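Long-range contacts in sensor protein (Pseudomonas syringae pv. tomato, PDB 2R8R), which probably acts as an ATP-binding sensor histidine kinase of a two-component system, represented here by its N-terminal KdpD domain of the P-loop NTPase clan: residues Val124-Leu129 with Glu202-Thr207; Val9-Ala14 with Phe157-Ile162. One frame throughout, in Å; residues are numbered along the deposited sequence.

Contact 1: residues Val124-Leu129 with Glu202-Thr207; sequences VNVQHL and EMAMQT
V126 carries this contact, its isopropyl group set on the backbone of helix 194-209 between M203, A204 and T207. CG2, anti to the backbone N, reaches deepest, lying 3.8 Å from A204 N and 3.5 Å from T207 OG1. CG1 sits in the crowded position between N and the carbonyl carbon (chi1 72°) and faces M203 CB at 4.1 Å, the two side chains crossing at about a right angle. One turn along the helix from M203, L129 and T207 meet tip to tip, with L129 CD1 3.7 Å from T207 CG2. Beyond CB, the selenomethionine M203 leads away from V126 and bends at chi3; it packs on helix 133-140.

T207 is the amphipathic piece. With OG1 beside its own backbone N (chi1 -58°), the hydroxyl donates to M203 O at 2.8 Å, coming in from above the carbonyl plane, while T207 N also bonds that oxygen along the helix. CG2 is thereby turned to L129. On the other segment, L129 N bonds V126 O across the 3-10 turn 126-128, and V126 and L129 both face helix 194-209.

The helix thus packs on the turn after strand 119-125, at the sheet's C-terminal end, with A204 touching the probable P-loop. The contact is van der Waals packing; the threonine hydroxyl's proton is satisfied within the helix while methyl groups pack against its oxygen.

Contact 2: residues Val9-Ala14 with Phe157-Ile162; sequences VFLGAA and FDLVLI
On the face shared by V9, L11, L159 and L161, L159 holds CG anti to the backbone N (chi1 -176°), and L11 and L161 do the same. L159 lies side by side with V9, pointing the same way, and forks between two neighbours, CD1 lying 4.0 Å from V9 CB and CD2 meeting L11 CD2 at 4.1 Å, where the two leucine side chains cross obliquely. L161 CD1 comes within 3.6 Å of L11 O. On the face of F10 and V160, F10 CG is anti to its carbonyl carbon, which lays the ring beside V160, and I162, just past the paired residues, brings CD1 to the ring edge, in its plane, 4.0 Å from F10 CD1.

The backbones run in register, V9 with L159, F10 with V160 and L11 with L161. V9 N and L11 N donate to D158 O and V160 O, and V9 O and L11 O accept from V160 N and I162 N. The last bond, I162 N to L11 O, is the straightest, 2.8 Å long with an N-H...O angle of 178°; D158 O is instead approached by V9 N from above its carbonyl plane. CA-H groups of L159 and L161 add contacts to V9 O and L11 O. Past the paired residues a water continues the link, accepting from A13 N and donating to I162 O at 2.6 Å.

Strand 7-12 is an interior strand, bonded on its other flank to strand 119-125, whereas 158-161 is outermost in the chain's parallel sheet. Helix 19-32 meets F10 and I162 through A22, and helix 194-209 meets L11 and L161 on the other face. A13 starts the probable Walker A loop leading from this strand into helix 19-32.

How the contacts relate
Both contacts are built on one parallel sheet, in which strands 119-125 and 7-12 are neighbours. Probable hydrogen bonds tie them directly: G12 N to V124 O and V126 N to G12 O, the latter at 2.8 Å. Contact 1 is buried and joins the sheet's C-terminal end to a helix by van der Waals packing of side chains on that helix; contact 2 is only partly buried, with strand 158-161 at the margin, and rests chiefly on backbone hydrogen bonds. Helix 194-209 serves both, A204 touching V126 in contact 1 and L161 in contact 2, while T207 also reaches L11. This helix therefore lies against strands 7-12 and 158-161 and the turn following 119-125, beside the probable P-loop.

Contact 1: residues Val124-Leu129 with Glu202-Thr207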
ATOM      1  N   VAL A 124       0.208  -2.760  -2.141  1.00 13.46           N
ATOM      2  CA  VAL A 124      -0.214  -3.794  -1.247  1.00 12.51           C
ATOM      3  C   VAL A 124       0.862  -4.875  -1.159  1.00 13.36           C
ATOM      4  O   VAL A 124       1.511  -5.193  -2.165  1.00 13.08           O
ATOM      5  CB  VAL A 124      -1.547  -4.400  -1.708  1.00 12.74           C
ATOM      6  CG1 VAL A 124      -1.357  -5.338  -2.955  1.00 10.21           C
ATOM      7  CG2 VAL A 124      -2.266  -5.106  -0.524  1.00 11.14           C
ATOM      8  N   ASN A 125       1.034  -5.431   0.047  1.00 13.74           N
ATOM      9  CA  ASN A 125       1.819  -6.666   0.252  1.00 14.39           C
ATOM     10  C   ASN A 125       0.979  -7.913   0.044  1.00 14.65           C
ATOM     11  O   ASN A 125      -0.192  -7.932   0.377  1.00 15.18           O
ATOM     12  CB  ASN A 125       2.462  -6.691   1.627  1.00 13.82           C
ATOM     13  CG  ASN A 125       3.583  -5.732   1.738  1.00 14.13           C
ATOM     14  OD1 ASN A 125       3.692  -4.966   2.711  1.00 18.42           O
ATOM     15  ND2 ASN A 125       4.404  -5.712   0.725  1.00  9.01           N
ATOM     16  N   VAL A 126       1.596  -8.954  -0.495  1.00 15.65           N
ATOM     17  CA  VAL A 126       0.858 -10.136  -0.932  1.00 16.41           C
ATOM     18  C   VAL A 126       0.111 -10.855   0.194  1.00 16.87           C
ATOM     19  O   VAL A 126      -0.901 -11.495  -0.072  1.00 16.50           O
ATOM     20  CB  VAL A 126       1.773 -11.123  -1.670  1.00 16.11           C
ATOM     21  CG1 VAL A 126       2.718 -11.823  -0.710  1.00 13.68           C
ATOM     22  CG2 VAL A 126       0.933 -12.091  -2.426  1.00 16.26           C
ATOM     23  N   GLN A 127       0.605 -10.725   1.432  1.00 17.46           N
ATOM     24  CA  GLN A 127       0.037 -11.402   2.621  1.00 18.93           C
ATOM     25  C   GLN A 127      -1.424 -11.070   2.928  1.00 19.53           C
ATOM     26  O   GLN A 127      -2.126 -11.850   3.603  1.00 19.34           O
ATOM     27  CB  GLN A 127       0.856 -11.053   3.874  1.00 18.55           C
ATOM     28  CG  GLN A 127       0.858  -9.572   4.188  1.00 20.43           C
ATOM     29  CD  GLN A 127       1.798  -9.179   5.300  1.00 22.95           C
ATOM     30  OE1 GLN A 127       1.395  -9.264   6.460  1.00 28.25           O
ATOM     31  NE2 GLN A 127       3.051  -8.709   4.965  1.00 23.09           N
ATOM     32  N   HIS A 128      -1.868  -9.905   2.450  1.00 20.24           N
ATOM     33  CA  HIS A 128      -3.204  -9.399   2.719  1.00 20.61           C
ATOM     34  C   HIS A 128      -4.285 -10.042   1.901  1.00 21.92           C
ATOM     35  O   HIS A 128      -5.443  -9.992   2.272  1.00 23.41           O
ATOM     36  CB  HIS A 128      -3.240  -7.881   2.552  1.00 20.37           C
ATOM     37  CG  HIS A 128      -2.315  -7.169   3.482  1.00 19.01           C
ATOM     38  ND1 HIS A 128      -2.585  -7.007   4.828  1.00 17.94           N
ATOM     39  CD2 HIS A 128      -1.097  -6.623   3.270  1.00 17.44           C
ATOM     40  CE1 HIS A 128      -1.585  -6.364   5.396  1.00 18.76           C
ATOM     41  NE2 HIS A 128      -0.668  -6.120   4.471  1.00 20.62           N
ATOM     42  N   LEU A 129      -3.931 -10.690   0.810  1.00 23.60           N
ATOM     43  CA  LEU A 129      -4.937 -11.369   0.008  1.00 24.96           C
ATOM     44  C   LEU A 129      -5.672 -12.459   0.804  1.00 25.69           C
ATOM     45  O   LEU A 129      -5.024 -13.326   1.392  1.00 25.77           O
ATOM     46  CB  LEU A 129      -4.299 -11.970  -1.239  1.00 24.59           C
ATOM     47  CG  LEU A 129      -3.855 -10.907  -2.248  1.00 25.54           C
ATOM     48  CD1 LEU A 129      -3.130 -11.572  -3.408  1.00 26.24           C
ATOM     49  CD2 LEU A 129      -5.078 -10.091  -2.735  1.00 24.93           C
ATOM     50  N   GLU A 202       7.697 -15.774  -3.640  1.00 22.33           N
ATOM     51  CA  GLU A 202       7.074 -16.720  -4.550  1.00 22.81           C
ATOM     52  C   GLU A 202       5.570 -16.496  -4.645  1.00 23.19           C
ATOM     53  O   GLU A 202       5.007 -16.570  -5.719  1.00 23.48           O
ATOM     54  CB  GLU A 202       7.398 -18.135  -4.097  1.00 22.84           C
ATOM     55  CG  GLU A 202       6.645 -19.246  -4.827  1.00 24.62           C
ATOM     56  CD  GLU A 202       7.065 -20.629  -4.345  1.00 25.29           C
ATOM     57  OE1 GLU A 202       7.831 -21.307  -5.053  1.00 30.47           O
ATOM     58  OE2 GLU A 202       6.668 -21.026  -3.230  1.00 30.38           O
HETATM   59  N   MSE A 203       4.920 -16.208  -3.527  1.00 23.67           N
HETATM   60  CA  MSE A 203       3.496 -15.863  -3.536  1.00 24.77           C
HETATM   61  C   MSE A 203       3.200 -14.621  -4.369  1.00 23.94           C
HETATM   62  O   MSE A 203       2.270 -14.609  -5.159  1.00 23.41           O
HETATM   63  CB  MSE A 203       2.973 -15.639  -2.100  1.00 24.67           C
HETATM   64  CG  MSE A 203       2.699 -16.941  -1.363  1.00 25.70           C
HETATM   65 SE   MSE A 203       2.011 -16.710   0.434  0.70 28.59          SE
HETATM   66  CE  MSE A 203       3.431 -17.529   1.468  1.00 25.27           C
ATOM     67  N   ALA A 204       3.986 -13.573  -4.171  1.00 23.73           N
ATOM     68  CA  ALA A 204       3.820 -12.335  -4.940  1.00 23.46           C
ATOM     69  C   ALA A 204       3.983 -12.638  -6.439  1.00 23.56           C
ATOM     70  O   ALA A 204       3.211 -12.168  -7.269  1.00 22.49           O
ATOM     71  CB  ALA A 204       4.845 -11.259  -4.463  1.00 22.23           C
HETATM   72  N   MSE A 205       4.994 -13.426  -6.783  1.00 24.63           N
HETATM   73  CA  MSE A 205       5.226 -13.762  -8.191  1.00 27.07           C
HETATM   74  C   MSE A 205       4.110 -14.614  -8.767  1.00 26.13           C
HETATM   75  O   MSE A 205       3.657 -14.368  -9.871  1.00 25.85           O
HETATM   76  CB  MSE A 205       6.568 -14.457  -8.378  1.00 26.61           C
HETATM   77  CG  MSE A 205       7.697 -13.462  -8.465  1.00 29.17           C
HETATM   78 SE   MSE A 205       9.373 -14.350  -8.620  0.70 34.11          SE
HETATM   79  CE  MSE A 205      10.649 -12.830  -8.740  1.00 26.57           C
ATOM     80  N   GLN A 206       3.679 -15.626  -8.020  1.00 26.62           N
ATOM     81  CA  GLN A 206       2.568 -16.464  -8.444  1.00 26.71           C
ATOM     82  C   GLN A 206       1.295 -15.626  -8.578  1.00 26.81           C
ATOM     83  O   GLN A 206       0.552 -15.774  -9.534  1.00 27.07           O
ATOM     84  CB  GLN A 206       2.356 -17.587  -7.451  1.00 26.72           C
ATOM     85  CG  GLN A 206       3.407 -18.705  -7.495  1.00 26.89           C
ATOM     86  CD  GLN A 206       3.237 -19.694  -6.324  1.00 28.15           C
ATOM     87  OE1 GLN A 206       2.572 -19.386  -5.313  1.00 30.39           O
ATOM     88  NE2 GLN A 206       3.859 -20.875  -6.445  1.00 28.39           N
ATOM     89  N   THR A 207       1.046 -14.740  -7.615  1.00 27.11           N
ATOM     90  CA  THR A 207      -0.047 -13.766  -7.722  1.00 27.11           C
ATOM     91  C   THR A 207       0.045 -12.911  -8.993  1.00 27.27           C
ATOM     92  O   THR A 207      -0.943 -12.797  -9.709  1.00 26.36           O
ATOM     93  CB  THR A 207      -0.129 -12.836  -6.498  1.00 26.90           C
ATOM     94  OG1 THR A 207      -0.310 -13.620  -5.308  1.00 26.35           O
ATOM     95  CG2 THR A 207      -1.331 -11.806  -6.635  1.00 26.61           C
TER

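Contact 2: residues Val9-Ala14 with Phe157-Ile162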
ATOM      1  N   VAL A   9      -1.994  -1.285  -9.157  1.00 13.30           N
ATOM      2  CA  VAL A   9      -1.515  -1.829  -7.897  1.00 12.08           C
ATOM      3  C   VAL A   9      -0.044  -2.143  -8.034  1.00 12.57           C
ATOM      4  O   VAL A   9       0.339  -2.884  -8.936  1.00 13.32           O
ATOM      5  CB  VAL A   9      -2.256  -3.138  -7.520  1.00 12.43           C
ATOM      6  CG1 VAL A   9      -1.770  -3.740  -6.114  1.00  7.17           C
ATOM      7  CG2 VAL A   9      -3.775  -2.926  -7.592  1.00  9.95           C
ATOM      8  N   PHE A  10       0.768  -1.564  -7.148  1.00 12.28           N
ATOM      9  CA  PHE A  10       2.176  -1.959  -6.972  1.00 12.18           C
ATOM     10  C   PHE A  10       2.203  -3.034  -5.906  1.00 11.87           C
ATOM     11  O   PHE A  10       1.993  -2.746  -4.738  1.00 11.97           O
ATOM     12  CB  PHE A  10       3.022  -0.769  -6.587  1.00 12.46           C
ATOM     13  CG  PHE A  10       3.076   0.306  -7.653  1.00 13.32           C
ATOM     14  CD1 PHE A  10       4.178   0.396  -8.537  1.00 12.53           C
ATOM     15  CD2 PHE A  10       2.027   1.229  -7.799  1.00 14.09           C
ATOM     16  CE1 PHE A  10       4.217   1.411  -9.527  1.00 12.03           C
ATOM     17  CE2 PHE A  10       2.068   2.243  -8.792  1.00 12.52           C
ATOM     18  CZ  PHE A  10       3.165   2.344  -9.633  1.00 12.81           C
ATOM     19  N   LEU A  11       2.407  -4.275  -6.346  1.00 12.46           N
ATOM     20  CA  LEU A  11       2.396  -5.461  -5.495  1.00 12.78           C
ATOM     21  C   LEU A  11       3.800  -5.825  -5.028  1.00 13.44           C
ATOM     22  O   LEU A  11       4.743  -5.798  -5.828  1.00 14.55           O
ATOM     23  CB  LEU A  11       1.820  -6.654  -6.249  1.00 12.23           C
ATOM     24  CG  LEU A  11       1.837  -8.040  -5.561  1.00 13.18           C
ATOM     25  CD1 LEU A  11       0.873  -8.068  -4.334  1.00  9.25           C
ATOM     26  CD2 LEU A  11       1.493  -9.149  -6.604  1.00 12.37           C
ATOM     27  N   GLY A  12       3.931  -6.201  -3.750  1.00 14.19           N
ATOM     28  CA  GLY A  12       5.209  -6.587  -3.178  1.00 14.16           C
ATOM     29  C   GLY A  12       5.052  -7.776  -2.240  1.00 15.23           C
ATOM     30  O   GLY A  12       3.944  -8.053  -1.789  1.00 15.48           O
ATOM     31  N   ALA A  13       6.175  -8.457  -1.934  1.00 15.43           N
ATOM     32  CA  ALA A  13       6.219  -9.615  -1.019  1.00 15.15           C
ATOM     33  C   ALA A  13       6.159  -9.224   0.478  1.00 15.48           C
ATOM     34  O   ALA A  13       5.715 -10.002   1.315  1.00 15.34           O
ATOM     35  CB  ALA A  13       7.494 -10.428  -1.271  1.00 15.46           C
ATOM     36  N   ALA A  14       6.611  -8.009   0.798  1.00 15.52           N
ATOM     37  CA  ALA A  14       6.823  -7.600   2.170  1.00 15.60           C
ATOM     38  C   ALA A  14       7.092  -6.117   2.221  1.00 15.53           C
ATOM     39  O   ALA A  14       7.398  -5.498   1.192  1.00 15.96           O
ATOM     40  CB  ALA A  14       8.067  -8.385   2.827  1.00 15.03           C
ATOM     41  N   PHE A 157      -6.932  -2.531 -13.201  1.00 21.14           N
ATOM     42  CA  PHE A 157      -6.550  -2.300 -14.572  1.00 21.51           C
ATOM     43  C   PHE A 157      -5.105  -2.758 -14.847  1.00 21.23           C
ATOM     44  O   PHE A 157      -4.817  -3.383 -15.857  1.00 20.95           O
ATOM     45  CB  PHE A 157      -6.672  -0.822 -14.883  1.00 22.07           C
ATOM     46  CG  PHE A 157      -6.643  -0.516 -16.333  1.00 23.59           C
ATOM     47  CD1 PHE A 157      -7.739  -0.795 -17.131  1.00 25.71           C
ATOM     48  CD2 PHE A 157      -5.552   0.103 -16.906  1.00 25.66           C
ATOM     49  CE1 PHE A 157      -7.732  -0.483 -18.486  1.00 25.27           C
ATOM     50  CE2 PHE A 157      -5.545   0.406 -18.262  1.00 25.45           C
ATOM     51  CZ  PHE A 157      -6.634   0.097 -19.048  1.00 24.21           C
ATOM     52  N   ASP A 158      -4.203  -2.405 -13.944  1.00 20.67           N
ATOM     53  CA  ASP A 158      -2.782  -2.651 -14.099  1.00 20.84           C
ATOM     54  C   ASP A 158      -2.239  -3.196 -12.768  1.00 19.36           C
ATOM     55  O   ASP A 158      -2.643  -2.768 -11.698  1.00 16.99           O
ATOM     56  CB  ASP A 158      -2.050  -1.314 -14.404  1.00 21.83           C
ATOM     57  CG  ASP A 158      -1.922  -0.978 -15.897  1.00 25.58           C
ATOM     58  OD1 ASP A 158      -1.793  -1.897 -16.779  1.00 28.08           O
ATOM     59  OD2 ASP A 158      -1.867   0.265 -16.172  1.00 30.84           O
ATOM     60  N   LEU A 159      -1.314  -4.139 -12.863  1.00 19.09           N
ATOM     61  CA  LEU A 159      -0.620  -4.638 -11.707  1.00 19.27           C
ATOM     62  C   LEU A 159       0.865  -4.682 -12.011  1.00 18.59           C
ATOM     63  O   LEU A 159       1.273  -5.215 -13.057  1.00 19.84           O
ATOM     64  CB  LEU A 159      -1.143  -6.039 -11.326  1.00 19.74           C
ATOM     65  CG  LEU A 159      -0.545  -6.629 -10.034  1.00 20.15           C
ATOM     66  CD1 LEU A 159      -1.614  -6.779  -8.963  1.00 22.77           C
ATOM     67  CD2 LEU A 159       0.091  -7.962 -10.311  1.00 22.80           C
ATOM     68  N   VAL A 160       1.680  -4.121 -11.128  1.00 17.13           N
ATOM     69  CA  VAL A 160       3.130  -4.242 -11.266  1.00 17.03           C
ATOM     70  C   VAL A 160       3.744  -4.887 -10.035  1.00 16.37           C
ATOM     71  O   VAL A 160       3.460  -4.476  -8.900  1.00 17.61           O
ATOM     72  CB  VAL A 160       3.814  -2.873 -11.663  1.00 17.85           C
ATOM     73  CG1 VAL A 160       3.517  -1.806 -10.700  1.00 18.09           C
ATOM     74  CG2 VAL A 160       5.301  -3.028 -11.829  1.00 17.06           C
ATOM     75  N   LEU A 161       4.553  -5.930 -10.259  1.00 15.18           N
ATOM     76  CA  LEU A 161       5.371  -6.553  -9.194  1.00 14.16           C
ATOM     77  C   LEU A 161       6.652  -5.787  -8.912  1.00 13.25           C
ATOM     78  O   LEU A 161       7.450  -5.542  -9.816  1.00 13.41           O
ATOM     79  CB  LEU A 161       5.712  -8.015  -9.563  1.00 14.47           C
ATOM     80  CG  LEU A 161       6.454  -8.875  -8.529  1.00 14.27           C
ATOM     81  CD1 LEU A 161       5.641  -8.981  -7.242  1.00 10.63           C
ATOM     82  CD2 LEU A 161       6.810 -10.283  -9.162  1.00 12.29           C
ATOM     83  N   ILE A 162       6.809  -5.364  -7.654  1.00 12.85           N
ATOM     84  CA  ILE A 162       8.013  -4.709  -7.167  1.00 12.46           C
ATOM     85  C   ILE A 162       8.736  -5.807  -6.377  1.00 13.65           C
ATOM     86  O   ILE A 162       8.245  -6.300  -5.365  1.00 12.81           O
ATOM     87  CB  ILE A 162       7.709  -3.464  -6.304  1.00 12.86           C
ATOM     88  CG1 ILE A 162       6.796  -2.500  -7.084  1.00 11.60           C
ATOM     89  CG2 ILE A 162       9.002  -2.802  -5.760  1.00 10.98           C
ATOM     90  CD1 ILE A 162       7.402  -1.927  -8.300  1.00 10.68           C
TER
HETATM   91  O   HOH W   1       8.402  -8.282  -3.652  1.00 22.39           O